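Local coordinates for putative ubiquinone biosynthesis protein (Nostoc punctiforme, PDB 3MSQ) that probably takes part in the biosynthesis of ubiquinone or a related quinone, as a largely helical member of the Coq4 family, at the interface of chains A and B and the interface of chains A and C. Numbering follows the deposited sequence. Chains: chain A/B/C, Putative ubiquinone biosynthesis protein.

Contact 1: the interface of chains A and B. Residues chain A 12, 15-16, 19, 42, 45; chain B 22-23, 25-26, 172.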
ATOM      1  N   LYS A  12      -1.446   9.118   7.791  1.00 59.02           N
ATOM      2  CA  LYS A  12      -0.234   8.437   8.254  1.00 58.79           C
ATOM      3  C   LYS A  12      -0.576   7.138   9.017  1.00 61.64           C
ATOM      4  O   LYS A  12       0.205   6.184   8.997  1.00 62.43           O
ATOM      5  CB  LYS A  12       0.671   9.381   9.043  1.00 60.69           C
ATOM      6  CG  LYS A  12       1.400  10.372   8.141  1.00 66.25           C
ATOM      7  CD  LYS A  12       2.598  11.009   8.829  1.00 71.91           C
ATOM      8  CE  LYS A  12       3.140  12.189   8.062  1.00 82.76           C
ATOM      9  NZ  LYS A  12       3.785  11.803   6.778  1.00 83.35           N
ATOM     10  N   LEU A  15      -1.179   4.705   6.196  1.00 47.33           N
ATOM     11  CA  LEU A  15       0.128   4.346   5.659  1.00 47.52           C
ATOM     12  C   LEU A  15       0.808   3.317   6.555  1.00 54.34           C
ATOM     13  O   LEU A  15       1.419   2.371   6.047  1.00 54.02           O
ATOM     14  CB  LEU A  15       1.016   5.593   5.475  1.00 47.39           C
ATOM     15  CG  LEU A  15       0.662   6.482   4.258  1.00 51.32           C
ATOM     16  CD1 LEU A  15       1.312   7.826   4.355  1.00 51.33           C
ATOM     17  CD2 LEU A  15       1.049   5.817   2.937  1.00 53.02           C
ATOM     18  N   ALA A  16       0.643   3.465   7.885  1.00 52.00           N
ATOM     19  CA  ALA A  16       1.205   2.557   8.890  1.00 50.85           C
ATOM     20  C   ALA A  16       0.572   1.159   8.809  1.00 55.54           C
ATOM     21  O   ALA A  16       1.269   0.151   9.006  1.00 56.07           O
ATOM     22  CB  ALA A  16       1.014   3.141  10.268  1.00 50.10           C
ATOM     23  N   GLN A  19       1.782  -0.503   5.600  1.00 48.99           N
ATOM     24  CA  GLN A  19       3.150  -0.922   5.918  1.00 48.29           C
ATOM     25  C   GLN A  19       3.090  -2.269   6.670  1.00 53.92           C
ATOM     26  O   GLN A  19       3.729  -3.244   6.243  1.00 54.06           O
ATOM     27  CB  GLN A  19       3.852   0.157   6.765  1.00 47.61           C
ATOM     28  CG  GLN A  19       5.274  -0.200   7.194  1.00 48.54           C
ATOM     29  CD  GLN A  19       5.803   0.692   8.312  1.00 87.59           C
ATOM     30  OE1 GLN A  19       5.371   1.844   8.539  1.00 81.49           O
ATOM     31  NE2 GLN A  19       6.806   0.196   9.013  1.00 91.09           N
ATOM     32  N   ALA A  42       2.874   4.739  15.259  1.00 51.01           N
ATOM     33  CA  ALA A  42       2.349   5.486  14.118  1.00 51.47           C
ATOM     34  C   ALA A  42       0.873   5.873  14.295  1.00 57.72           C
ATOM     35  O   ALA A  42       0.399   6.804  13.637  1.00 58.99           O
ATOM     36  CB  ALA A  42       2.544   4.692  12.856  1.00 52.11           C
ATOM     37  N   GLN A  45      -0.536   9.625  16.407  1.00 51.80           N
ATOM     38  CA  GLN A  45      -0.817  10.877  15.695  1.00 52.59           C
ATOM     39  C   GLN A  45      -2.280  10.980  15.209  1.00 55.36           C
ATOM     40  O   GLN A  45      -2.718  12.073  14.836  1.00 54.99           O
ATOM     41  CB  GLN A  45       0.162  11.034  14.519  1.00 54.72           C
ATOM     42  CG  GLN A  45       0.015   9.966  13.414  1.00 71.22           C
ATOM     43  CD  GLN A  45       1.214   9.898  12.492  1.00 89.56           C
ATOM     44  OE1 GLN A  45       1.742  10.915  12.024  1.00 81.03           O
ATOM     45  NE2 GLN A  45       1.649   8.683  12.174  1.00 85.88           N
TER
ATOM     46  N   ALA B  22       5.813   3.549   2.433  1.00 50.57           N
ATOM     47  CA  ALA B  22       4.959   3.826   3.589  1.00 51.44           C
ATOM     48  C   ALA B  22       5.722   4.010   4.898  1.00 59.03           C
ATOM     49  O   ALA B  22       5.362   4.906   5.654  1.00 60.64           O
ATOM     50  CB  ALA B  22       3.883   2.759   3.725  1.00 52.18           C
ATOM     51  N   SER B  23       6.757   3.179   5.182  1.00 56.83           N
ATOM     52  CA  SER B  23       7.541   3.286   6.419  1.00 58.36           C
ATOM     53  C   SER B  23       8.347   4.572   6.437  1.00 65.32           C
ATOM     54  O   SER B  23       8.499   5.196   7.500  1.00 66.18           O
ATOM     55  CB  SER B  23       8.474   2.095   6.586  1.00 61.25           C
ATOM     56  OG  SER B  23       9.449   2.132   5.561  1.00 77.32           O
ATOM     57  N   ALA B  25       7.468   7.387   5.168  1.00 71.22           N
ATOM     58  CA  ALA B  25       6.596   8.538   5.358  1.00 72.70           C
ATOM     59  C   ALA B  25       6.258   8.792   6.848  1.00 81.84           C
ATOM     60  O   ALA B  25       5.333   9.555   7.127  1.00 84.35           O
ATOM     61  CB  ALA B  25       5.330   8.361   4.537  1.00 72.56           C
ATOM     62  N   GLN B  26       7.021   8.204   7.804  1.00 79.52           N
ATOM     63  CA  GLN B  26       6.742   8.392   9.244  1.00 81.77           C
ATOM     64  C   GLN B  26       7.701   9.362   9.961  1.00 88.33           C
ATOM     65  O   GLN B  26       8.907   9.369   9.702  1.00 88.38           O
ATOM     66  CB  GLN B  26       6.657   7.042   9.990  1.00 83.14           C
ATOM     67  CG  GLN B  26       5.718   5.998   9.367  1.00 92.01           C
ATOM     68  CD  GLN B  26       4.230   6.300   9.426  1.00 96.46           C
ATOM     69  OE1 GLN B  26       3.736   7.068  10.268  1.00 85.12           O
ATOM     70  NE2 GLN B  26       3.470   5.624   8.564  1.00 83.94           N
ATOM     71  N   TYR B 172       7.264  15.027  -0.679  1.00 59.35           N
ATOM     72  CA  TYR B 172       7.576  15.677   0.584  1.00 60.72           C
ATOM     73  C   TYR B 172       8.481  16.907   0.608  1.00 66.79           C
ATOM     74  O   TYR B 172       8.352  17.719   1.522  1.00 69.40           O
ATOM     75  CB  TYR B 172       7.958  14.632   1.629  1.00 60.95           C
ATOM     76  CG  TYR B 172       6.857  13.616   1.849  1.00 60.02           C
ATOM     77  CD1 TYR B 172       5.764  13.908   2.662  1.00 62.25           C
ATOM     78  CD2 TYR B 172       6.891  12.380   1.217  1.00 58.95           C
ATOM     79  CE1 TYR B 172       4.745  12.981   2.862  1.00 62.50           C
ATOM     80  CE2 TYR B 172       5.873  11.446   1.401  1.00 59.93           C
ATOM     81  CZ  TYR B 172       4.805  11.746   2.239  1.00 69.92           C
ATOM     82  OH  TYR B 172       3.800  10.834   2.450  1.00 69.52           O
TER
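The backbone of chain B leaves helix 11-24 just before B:Ala25, so that this end of the helix, with its outgoing carbonyl, faces the flank of helix 11-23 in chain A. The patch is part of a two-fold symmetric interface between copies of one protein. A:Lys12 starts with CG beside the backbone N, runs out extended and bends at its last torsion, bringing the side-chain amine NZ to the carbonyl O of B:Ala25 at 2.8 Å, in the carbonyl plane. A long, flexible lysine, probably charged, suits a spot where a helix ends, because carbonyls there lack the donors of a next turn. B:Gln26 buries the most surface here. Its bend at chi2 (-69°) turns the amide in across chain A, where both ends find partners. OE1 accepts from the A:Gln45 amide NE2 at 3.3 Å, nearly along the C=O axis, while NE2 makes a weak but straight bond to the carbonyl O of A:Lys12. The two side chains cross at about a right angle, with their amide planes 65° apart. A:Gln45 is itself held by its NE2 donating to the carbonyl O of A:Ala42 at 2.7 Å, on a lone pair, so the two N-H groups of one amide are both directed and its rotation is fixed. An alanine in place of B:Gln26 would remove both amide contacts and would probably leave the A:Gln45 amide less firmly joined to chain B. Small residues let the helices come close: the methyl CB of B:Ala22 lies 4.0 Å from A:Gln19 CB, and B:Ala25 CB meets A:Leu15 CD1 at the tip of its branch. A:Gln19, with CG anti to the backbone N and the rest extended, turns the flat face of its amide to B:Ser23, whose CB lies over it, 3.5 Å from CD.

Contact 2: the interface of chains A and C. Residues chain A 10, 46-48, 51; chain C 170-171, 174, 177.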
ATOM      1  N   ASN A  10      -4.398  11.417  10.093  1.00 58.36           N
ATOM      2  CA  ASN A  10      -5.018  10.096   9.955  1.00 54.78           C
ATOM      3  C   ASN A  10      -4.460   9.331   8.775  1.00 57.28           C
ATOM      4  O   ASN A  10      -4.335   8.121   8.864  1.00 56.49           O
ATOM      5  CB  ASN A  10      -6.542  10.205   9.876  1.00 46.35           C
ATOM      6  CG  ASN A  10      -7.164  10.835  11.093  1.00 57.29           C
ATOM      7  OD1 ASN A  10      -6.948  10.414  12.231  1.00 48.00           O
ATOM      8  ND2 ASN A  10      -7.993  11.839  10.875  1.00 57.28           N
ATOM      9  N   THR A  46      -3.011   9.844  15.186  1.00 50.06           N
ATOM     10  CA  THR A  46      -4.404   9.780  14.736  1.00 49.95           C
ATOM     11  C   THR A  46      -5.395  10.360  15.762  1.00 56.25           C
ATOM     12  O   THR A  46      -5.058  10.538  16.932  1.00 56.89           O
ATOM     13  CB  THR A  46      -4.797   8.339  14.357  1.00 49.19           C
ATOM     14  OG1 THR A  46      -4.866   7.570  15.551  1.00 46.53           O
ATOM     15  CG2 THR A  46      -3.834   7.690  13.368  1.00 48.02           C
ATOM     16  N   GLN A  47      -6.623  10.623  15.315  1.00 54.64           N
ATOM     17  CA  GLN A  47      -7.716  11.121  16.131  1.00 55.72           C
ATOM     18  C   GLN A  47      -8.241  10.039  17.092  1.00 63.29           C
ATOM     19  O   GLN A  47      -8.647  10.368  18.208  1.00 63.18           O
ATOM     20  CB  GLN A  47      -8.842  11.625  15.229  1.00 57.76           C
ATOM     21  CG  GLN A  47      -9.885  12.432  15.977  1.00 66.63           C
ATOM     22  CD  GLN A  47     -11.104  12.735  15.163  1.00 75.67           C
ATOM     23  OE1 GLN A  47     -11.061  12.858  13.937  1.00 67.79           O
ATOM     24  NE2 GLN A  47     -12.215  12.912  15.851  1.00 71.19           N
HETATM   25  N   MSE A  48      -8.245   8.766  16.655  1.00 63.21           N
HETATM   26  CA  MSE A  48      -8.704   7.617  17.444  1.00 64.94           C
HETATM   27  C   MSE A  48      -7.843   7.451  18.684  1.00 63.57           C
HETATM   28  O   MSE A  48      -8.369   7.045  19.711  1.00 64.29           O
HETATM   29  CB  MSE A  48      -8.750   6.318  16.584  1.00 69.47           C
HETATM   30  CG  MSE A  48      -9.012   4.998  17.382  1.00 79.17           C
HETATM   31 SE   MSE A  48     -10.864   4.259  17.495  0.75 90.31          SE
HETATM   32  CE  MSE A  48     -10.609   2.792  18.769  1.00 86.35           C
ATOM     33  N   LEU A  51      -9.242  10.056  21.143  1.00 50.58           N
ATOM     34  CA  LEU A  51     -10.608   9.670  21.453  1.00 52.26           C
ATOM     35  C   LEU A  51     -10.642   8.483  22.420  1.00 55.47           C
ATOM     36  O   LEU A  51     -11.455   8.501  23.353  1.00 54.68           O
ATOM     37  CB  LEU A  51     -11.314   9.319  20.155  1.00 53.65           C
ATOM     38  CG  LEU A  51     -12.694   9.908  19.978  1.00 60.61           C
ATOM     39  CD1 LEU A  51     -12.628  11.202  19.184  1.00 61.51           C
ATOM     40  CD2 LEU A  51     -13.609   8.906  19.302  1.00 64.10           C
TER
ATOM     41  N   SER C 170     -12.594   3.961  12.186  1.00 48.44           N
ATOM     42  CA  SER C 170     -11.649   4.314  13.256  1.00 47.70           C
ATOM     43  C   SER C 170     -10.590   5.324  12.823  1.00 51.23           C
ATOM     44  O   SER C 170     -10.265   6.219  13.616  1.00 54.94           O
ATOM     45  CB  SER C 170     -11.026   3.084  13.898  1.00 48.92           C
ATOM     46  OG  SER C 170     -10.500   2.224  12.913  1.00 54.30           O
ATOM     47  N   LEU C 171     -10.107   5.250  11.566  1.00 43.41           N
ATOM     48  CA  LEU C 171      -9.127   6.227  11.069  1.00 43.29           C
ATOM     49  C   LEU C 171      -9.717   7.595  10.749  1.00 49.19           C
ATOM     50  O   LEU C 171      -9.226   8.595  11.267  1.00 50.38           O
ATOM     51  CB  LEU C 171      -8.329   5.721   9.868  1.00 42.47           C
ATOM     52  CG  LEU C 171      -7.246   4.703  10.165  1.00 46.43           C
ATOM     53  CD1 LEU C 171      -6.754   4.049   8.898  1.00 46.99           C
ATOM     54  CD2 LEU C 171      -6.104   5.329  10.914  1.00 46.96           C
ATOM     55  N   PRO C 174     -13.634   8.423  13.794  1.00 54.88           N
ATOM     56  CA  PRO C 174     -13.665   7.645  15.035  1.00 54.40           C
ATOM     57  C   PRO C 174     -14.805   7.960  15.996  1.00 60.85           C
ATOM     58  O   PRO C 174     -15.147   7.098  16.799  1.00 60.79           O
ATOM     59  CB  PRO C 174     -12.278   7.887  15.631  1.00 55.77           C
ATOM     60  CG  PRO C 174     -11.856   9.181  15.081  1.00 61.07           C
ATOM     61  CD  PRO C 174     -12.367   9.184  13.695  1.00 56.94           C
ATOM     62  N   PHE C 177     -17.291   5.165  15.762  1.00 66.66           N
ATOM     63  CA  PHE C 177     -16.791   3.806  15.966  1.00 65.36           C
ATOM     64  C   PHE C 177     -17.714   2.961  16.865  1.00 68.18           C
ATOM     65  O   PHE C 177     -18.026   1.824  16.503  1.00 67.78           O
ATOM     66  CB  PHE C 177     -15.332   3.808  16.458  1.00 66.98           C
ATOM     67  CG  PHE C 177     -14.703   2.433  16.472  1.00 67.70           C
ATOM     68  CD1 PHE C 177     -14.361   1.791  15.280  1.00 69.83           C
ATOM     69  CD2 PHE C 177     -14.478   1.765  17.674  1.00 68.99           C
ATOM     70  CE1 PHE C 177     -13.804   0.505  15.295  1.00 69.83           C
ATOM     71  CE2 PHE C 177     -13.901   0.491  17.688  1.00 70.83           C
ATOM     72  CZ  PHE C 177     -13.581  -0.135  16.497  1.00 68.32           C
TER
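Torsions of two residues set up the chain A surface: A:Met48, a selenomethionine, has CG anti to the backbone N (chi1 171°) and then turns about the CB-CG bond (chi2 97°), while A:Asn10 carries its CG beside the backbone N (chi1 -60°). The turn sends the selenium over C:Ser170, with SE 3.8 Å from the serine CB, and on to one face of the C:Phe177 ring, where SE stands 4.3 Å above the plane, offset toward the rim. A methionine, here with selenium in place of sulphur, suits the place because its long unbranched chain can follow both a small serine and an aromatic face. C:Pro174, rigid and compact, fills the middle: its CB meets A:Met48 CB at 4.0 Å. The extended A:Gln47 crosses its ring at about a right angle, the amide CD lying 3.6 Å from C:Pro174 CG. A:Leu51 adds its CD2 branch beside the same proline. A:Asn10 OD1 accepts a straight bond from the backbone N of A:Gln47 at 3.1 Å, capping the first turn of helix 47-56. Across the boundary it offers no good bond: OD1 sits 3.1 Å from C:Leu171 O, two acceptors, which at this resolution should not be read as holding the chains together. A:Thr46 CG2 and C:Leu171 CD2 touch obliquely. The site thus joins the start of helix 47-56 in chain A to the turn of chain C that links helix 156-172, through the 3-10 segment 174-176, to helix 177-192.

The centres of the C-alpha atoms of contact 1 and contact 2 lie about 15 Å apart, on neighbouring surfaces of chain A. They draw on adjoining stretches of that chain: helix 11-23 and, for contact 2, the residue just before it, and the turn joining helix 32-42 to helix 47-56. The C-terminal end of helix 156-172 also appears in both, marginally from chain B in contact 1 and centrally from chain C in contact 2. A patch rich in hydrogen bonds and a mainly apolar patch, each part of a two-fold interface, thus meet around a single turn, which can link copies into the four-chain deposited assembly, though the structure alone does not show that this is the form in the cell.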